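Local coordinates for phosphotriesterase homology protein (Escherichia coli, PDB 1BF6) that hydrolyses phosphorylated glyceryl acetates as well as aromatic acetates and propionates, binding two zinc ions per subunit, at residues F2-I16 with R45-G59. Numbering follows the deposited sequence.
With ZN (zinc ion), chain C.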
# COMPACT_ATOMS: atom_id res chain seq x y z
N PHE A 2 10.76 -12.60 -1.48
CA PHE A 2 10.71 -11.64 -0.36
C PHE A 2 11.94 -11.83 0.53
O PHE A 2 12.26 -12.95 0.93
CB PHE A 2 9.42 -11.83 0.45
CG PHE A 2 9.18 -10.75 1.48
CD1 PHE A 2 9.82 -10.79 2.72
CD2 PHE A 2 8.30 -9.70 1.21
CE1 PHE A 2 9.60 -9.80 3.67
CE2 PHE A 2 8.07 -8.71 2.17
CZ PHE A 2 8.72 -8.76 3.40
N ASP A 3 12.63 -10.73 0.81
CA ASP A 3 13.84 -10.74 1.64
C ASP A 3 13.49 -10.15 3.00
O ASP A 3 13.39 -8.93 3.13
CB ASP A 3 14.92 -9.90 0.94
CG ASP A 3 16.28 -9.98 1.64
OD1 ASP A 3 16.36 -10.39 2.82
OD2 ASP A 3 17.27 -9.59 0.99
N PRO A 4 13.33 -11.00 4.03
CA PRO A 4 12.98 -10.54 5.38
C PRO A 4 14.13 -9.86 6.14
O PRO A 4 13.90 -9.27 7.20
CB PRO A 4 12.53 -11.82 6.07
CG PRO A 4 13.44 -12.84 5.48
CD PRO A 4 13.52 -12.46 4.00
N THR A 5 15.33 -9.90 5.57
CA THR A 5 16.50 -9.27 6.20
C THR A 5 16.58 -7.78 5.89
O THR A 5 17.32 -7.04 6.55
CB THR A 5 17.82 -9.95 5.78
OG1 THR A 5 18.14 -9.61 4.43
CG2 THR A 5 17.72 -11.47 5.91
N GLY A 6 15.81 -7.32 4.90
CA GLY A 6 15.84 -5.90 4.55
C GLY A 6 14.55 -5.17 4.83
O GLY A 6 13.56 -5.78 5.24
N TYR A 7 14.54 -3.86 4.59
CA TYR A 7 13.36 -3.02 4.80
C TYR A 7 12.31 -3.22 3.71
O TYR A 7 12.63 -3.61 2.58
CB TYR A 7 13.76 -1.55 4.84
CG TYR A 7 14.62 -1.14 6.02
CD1 TYR A 7 14.42 -1.70 7.29
CD2 TYR A 7 15.57 -0.13 5.89
CE1 TYR A 7 15.14 -1.26 8.39
CE2 TYR A 7 16.30 0.31 6.98
CZ TYR A 7 16.08 -0.25 8.23
OH TYR A 7 16.80 0.19 9.31
N THR A 8 11.07 -2.88 4.04
CA THR A 8 9.96 -3.00 3.11
C THR A 8 9.11 -1.73 3.12
O THR A 8 8.72 -1.23 4.18
CB THR A 8 9.03 -4.21 3.51
OG1 THR A 8 9.75 -5.44 3.42
CG2 THR A 8 7.80 -4.27 2.60
N LEU A 9 8.86 -1.17 1.92
CA LEU A 9 8.00 0.00 1.77
C LEU A 9 6.63 -0.66 1.52
O LEU A 9 6.43 -1.31 0.50
CB LEU A 9 8.43 0.86 0.57
CG LEU A 9 9.39 2.01 0.89
CD1 LEU A 9 10.61 1.53 1.66
CD2 LEU A 9 9.80 2.72 -0.40
N ALA A 10 5.74 -0.52 2.49
CA ALA A 10 4.42 -1.17 2.48
C ALA A 10 3.36 -0.73 1.48
O ALA A 10 2.36 -1.42 1.30
CB ALA A 10 3.83 -1.13 3.89
N HIS A 11 3.58 0.40 0.81
CA HIS A 11 2.58 0.92 -0.14
C HIS A 11 3.19 1.87 -1.14
O HIS A 11 3.35 3.06 -0.86
CB HIS A 11 1.48 1.65 0.63
CG HIS A 11 0.31 2.05 -0.21
ND1 HIS A 11 -0.97 1.56 -0.03
CD2 HIS A 11 0.24 2.88 -1.28
CE1 HIS A 11 -1.76 2.09 -0.95
NE2 HIS A 11 -1.08 2.90 -1.73
N GLU A 12 3.48 1.36 -2.33
CA GLU A 12 4.09 2.16 -3.38
C GLU A 12 3.54 1.82 -4.76
O GLU A 12 2.83 0.83 -4.94
CB GLU A 12 5.60 1.89 -3.42
CG GLU A 12 6.36 2.25 -2.15
CD GLU A 12 6.22 3.70 -1.77
OE1 GLU A 12 5.99 4.55 -2.66
OE2 GLU A 12 6.35 4.00 -0.57
N HIS A 13 3.89 2.67 -5.72
CA HIS A 13 3.52 2.46 -7.10
C HIS A 13 4.80 2.61 -7.89
O HIS A 13 5.52 3.59 -7.68
CB HIS A 13 2.51 3.49 -7.58
CG HIS A 13 1.20 3.39 -6.89
ND1 HIS A 13 0.23 2.47 -7.23
CD2 HIS A 13 0.73 4.04 -5.80
CE1 HIS A 13 -0.76 2.58 -6.35
NE2 HIS A 13 -0.50 3.52 -5.47
N LEU A 14 5.13 1.61 -8.71
CA LEU A 14 6.30 1.66 -9.57
C LEU A 14 5.84 1.96 -11.00
O LEU A 14 6.55 2.59 -11.78
CB LEU A 14 7.06 0.34 -9.52
CG LEU A 14 7.58 0.02 -8.12
CD1 LEU A 14 8.44 -1.23 -8.17
CD2 LEU A 14 8.39 1.20 -7.60
N HIS A 15 4.66 1.44 -11.34
CA HIS A 15 4.07 1.69 -12.63
C HIS A 15 2.57 1.80 -12.47
O HIS A 15 1.87 0.81 -12.26
CB HIS A 15 4.41 0.62 -13.66
CG HIS A 15 3.84 0.90 -15.02
ND1 HIS A 15 2.49 0.95 -15.26
CD2 HIS A 15 4.44 1.19 -16.20
CE1 HIS A 15 2.27 1.25 -16.53
NE2 HIS A 15 3.44 1.41 -17.12
N ILE A 16 2.10 3.04 -12.53
CA ILE A 16 0.68 3.33 -12.40
C ILE A 16 0.35 4.35 -13.47
O ILE A 16 1.19 5.18 -13.84
CB ILE A 16 0.33 3.88 -10.99
CG1 ILE A 16 -1.17 4.18 -10.90
CG2 ILE A 16 1.17 5.11 -10.64
CD1 ILE A 16 -1.65 4.53 -9.52
N ARG A 45 20.05 2.07 1.18
CA ARG A 45 19.57 2.38 2.52
C ARG A 45 18.95 1.16 3.22
O ARG A 45 18.20 1.31 4.19
CB ARG A 45 18.53 3.50 2.49
CG ARG A 45 18.95 4.76 1.78
CD ARG A 45 19.94 5.58 2.57
NE ARG A 45 20.28 6.78 1.81
CZ ARG A 45 21.48 7.32 1.74
NH1 ARG A 45 22.50 6.79 2.41
NH2 ARG A 45 21.68 8.37 0.96
N GLY A 46 19.20 -0.03 2.67
CA GLY A 46 18.70 -1.26 3.28
C GLY A 46 17.35 -1.81 2.86
O GLY A 46 16.89 -2.81 3.42
N VAL A 47 16.70 -1.15 1.91
CA VAL A 47 15.40 -1.62 1.44
C VAL A 47 15.60 -2.79 0.50
O VAL A 47 16.45 -2.74 -0.40
CB VAL A 47 14.61 -0.50 0.69
CG1 VAL A 47 13.29 -1.06 0.11
CG2 VAL A 47 14.30 0.65 1.66
N ARG A 48 14.80 -3.84 0.68
CA ARG A 48 14.89 -5.01 -0.17
C ARG A 48 13.56 -5.35 -0.86
O ARG A 48 13.56 -5.97 -1.92
CB ARG A 48 15.42 -6.21 0.62
CG ARG A 48 16.88 -6.07 1.07
CD ARG A 48 17.81 -6.08 -0.14
NE ARG A 48 19.22 -5.93 0.23
CZ ARG A 48 19.87 -4.77 0.32
NH1 ARG A 48 19.26 -3.62 0.06
NH2 ARG A 48 21.15 -4.77 0.67
N ASN A 49 12.45 -4.90 -0.28
CA ASN A 49 11.10 -5.18 -0.81
C ASN A 49 10.21 -3.95 -0.94
O ASN A 49 10.22 -3.07 -0.09
CB ASN A 49 10.36 -6.16 0.11
CG ASN A 49 11.24 -7.29 0.60
OD1 ASN A 49 11.57 -8.21 -0.14
ND2 ASN A 49 11.67 -7.20 1.86
N VAL A 50 9.36 -3.95 -1.97
CA VAL A 50 8.40 -2.87 -2.21
C VAL A 50 7.08 -3.56 -2.55
O VAL A 50 7.06 -4.39 -3.45
CB VAL A 50 8.78 -1.96 -3.43
CG1 VAL A 50 7.64 -0.98 -3.72
CG2 VAL A 50 10.06 -1.16 -3.11
N ILE A 51 6.03 -3.23 -1.81
CA ILE A 51 4.69 -3.78 -2.04
C ILE A 51 3.98 -2.81 -3.00
O ILE A 51 3.60 -1.70 -2.62
CB ILE A 51 3.88 -3.91 -0.72
CG1 ILE A 51 4.76 -4.47 0.41
CG2 ILE A 51 2.65 -4.84 -0.94
CD1 ILE A 51 5.41 -5.83 0.12
N GLU A 52 3.85 -3.24 -4.25
CA GLU A 52 3.25 -2.44 -5.30
C GLU A 52 1.71 -2.52 -5.27
O GLU A 52 1.13 -3.61 -5.38
CB GLU A 52 3.84 -2.87 -6.64
CG GLU A 52 4.16 -1.71 -7.58
CD GLU A 52 2.97 -1.27 -8.39
OE1 GLU A 52 1.96 -2.00 -8.41
OE2 GLU A 52 3.04 -0.20 -9.03
N MET A 53 1.08 -1.35 -5.15
CA MET A 53 -0.37 -1.20 -5.01
C MET A 53 -1.22 -0.92 -6.24
O MET A 53 -2.40 -0.57 -6.11
CB MET A 53 -0.63 -0.09 -4.00
CG MET A 53 0.01 -0.30 -2.63
SD MET A 53 -0.89 -1.50 -1.61
CE MET A 53 0.12 -2.85 -1.81
N THR A 54 -0.62 -1.04 -7.42
CA THR A 54 -1.33 -0.77 -8.67
C THR A 54 -2.06 -2.02 -9.17
O THR A 54 -1.41 -2.94 -9.64
CB THR A 54 -0.35 -0.31 -9.81
OG1 THR A 54 0.50 0.75 -9.33
CG2 THR A 54 -1.12 0.19 -11.02
N ASN A 55 -3.38 -2.06 -9.04
CA ASN A 55 -4.12 -3.21 -9.56
C ASN A 55 -4.38 -3.02 -11.07
O ASN A 55 -4.04 -1.97 -11.66
CB ASN A 55 -5.38 -3.58 -8.75
CG ASN A 55 -6.19 -2.38 -8.30
OD1 ASN A 55 -6.63 -1.57 -9.11
ND2 ASN A 55 -6.47 -2.32 -7.00
N ARG A 56 -4.92 -4.05 -11.73
CA ARG A 56 -5.11 -4.00 -13.17
C ARG A 56 -5.58 -2.70 -13.83
O ARG A 56 -4.87 -2.13 -14.66
CB ARG A 56 -5.98 -5.17 -13.65
CG ARG A 56 -6.08 -5.21 -15.16
CD ARG A 56 -6.68 -6.51 -15.66
NE ARG A 56 -6.90 -6.44 -17.10
CZ ARG A 56 -7.41 -7.43 -17.83
NH1 ARG A 56 -7.75 -8.58 -17.26
NH2 ARG A 56 -7.62 -7.25 -19.13
N TYR A 57 -6.76 -2.23 -13.43
CA TYR A 57 -7.35 -1.04 -14.01
C TYR A 57 -6.86 0.31 -13.49
O TYR A 57 -7.48 1.35 -13.74
CB TYR A 57 -8.86 -1.18 -14.03
CG TYR A 57 -9.29 -2.41 -14.81
CD1 TYR A 57 -9.36 -2.39 -16.21
CD2 TYR A 57 -9.54 -3.63 -14.16
CE1 TYR A 57 -9.66 -3.54 -16.94
CE2 TYR A 57 -9.85 -4.78 -14.89
CZ TYR A 57 -9.91 -4.74 -16.27
OH TYR A 57 -10.20 -5.87 -16.99
N MET A 58 -5.74 0.27 -12.77
CA MET A 58 -5.09 1.46 -12.26
C MET A 58 -3.88 1.66 -13.18
O MET A 58 -3.13 2.63 -13.03
CB MET A 58 -4.62 1.26 -10.81
CG MET A 58 -5.71 1.43 -9.77
SD MET A 58 -5.19 0.87 -8.13
CE MET A 58 -4.26 2.34 -7.55
N GLY A 59 -3.69 0.75 -14.12
CA GLY A 59 -2.58 0.86 -15.05
C GLY A 59 -1.37 0.01 -14.70
O GLY A 59 -0.23 0.38 -15.02
ZN ZN C . -1.49 4.09 -3.63
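H13 ND1 gives its hydrogen to T54 OG1 at 2.7 Å, nearly straight (174°) and in the ring plane, while NE2 of the same H13 ring binds zinc at 2.2 Å. T54 OG1 in turn donates to E52 OE2. E52 OE2 also accepts from the backbone N of L14 at 2.8 Å, on its anti lone pair, and, at longer range, from the N of H15. H11 NE2 is the second zinc ligand from 2-16; E124 and D242 complete the site. At the other end, N49 ties the D3 turn to strand 7-9. N49 OD1 receives D3 N at 2.9 Å on a lone pair. N49 ND2 reaches D3 O at 2.8 Å and also bonds T8 OG1. With CG anti to the carbonyl carbon (chi1 -42°), the amide lies flat over one face of the F2 ring, the planes 6° apart. Between these ends the strands pair in parallel, with beta bulges at Y7-T8 and at L9-E12; Y7 O accepts from both R48 N and N49 N. L9 CD1 packs on V47 CG2, E12 CB against V50 CG1 at 3.5 Å, and T8 CG2 beside I51. These are the first two parallel strands of the TIM barrel, and the HxH pair, H11 and H13, sits at the C-terminal end of the first. T54, held by E52, is the second-shell partner that with zinc fixes the H13 ring's rotation and probably makes its zinc-bound nitrogen more electron-rich.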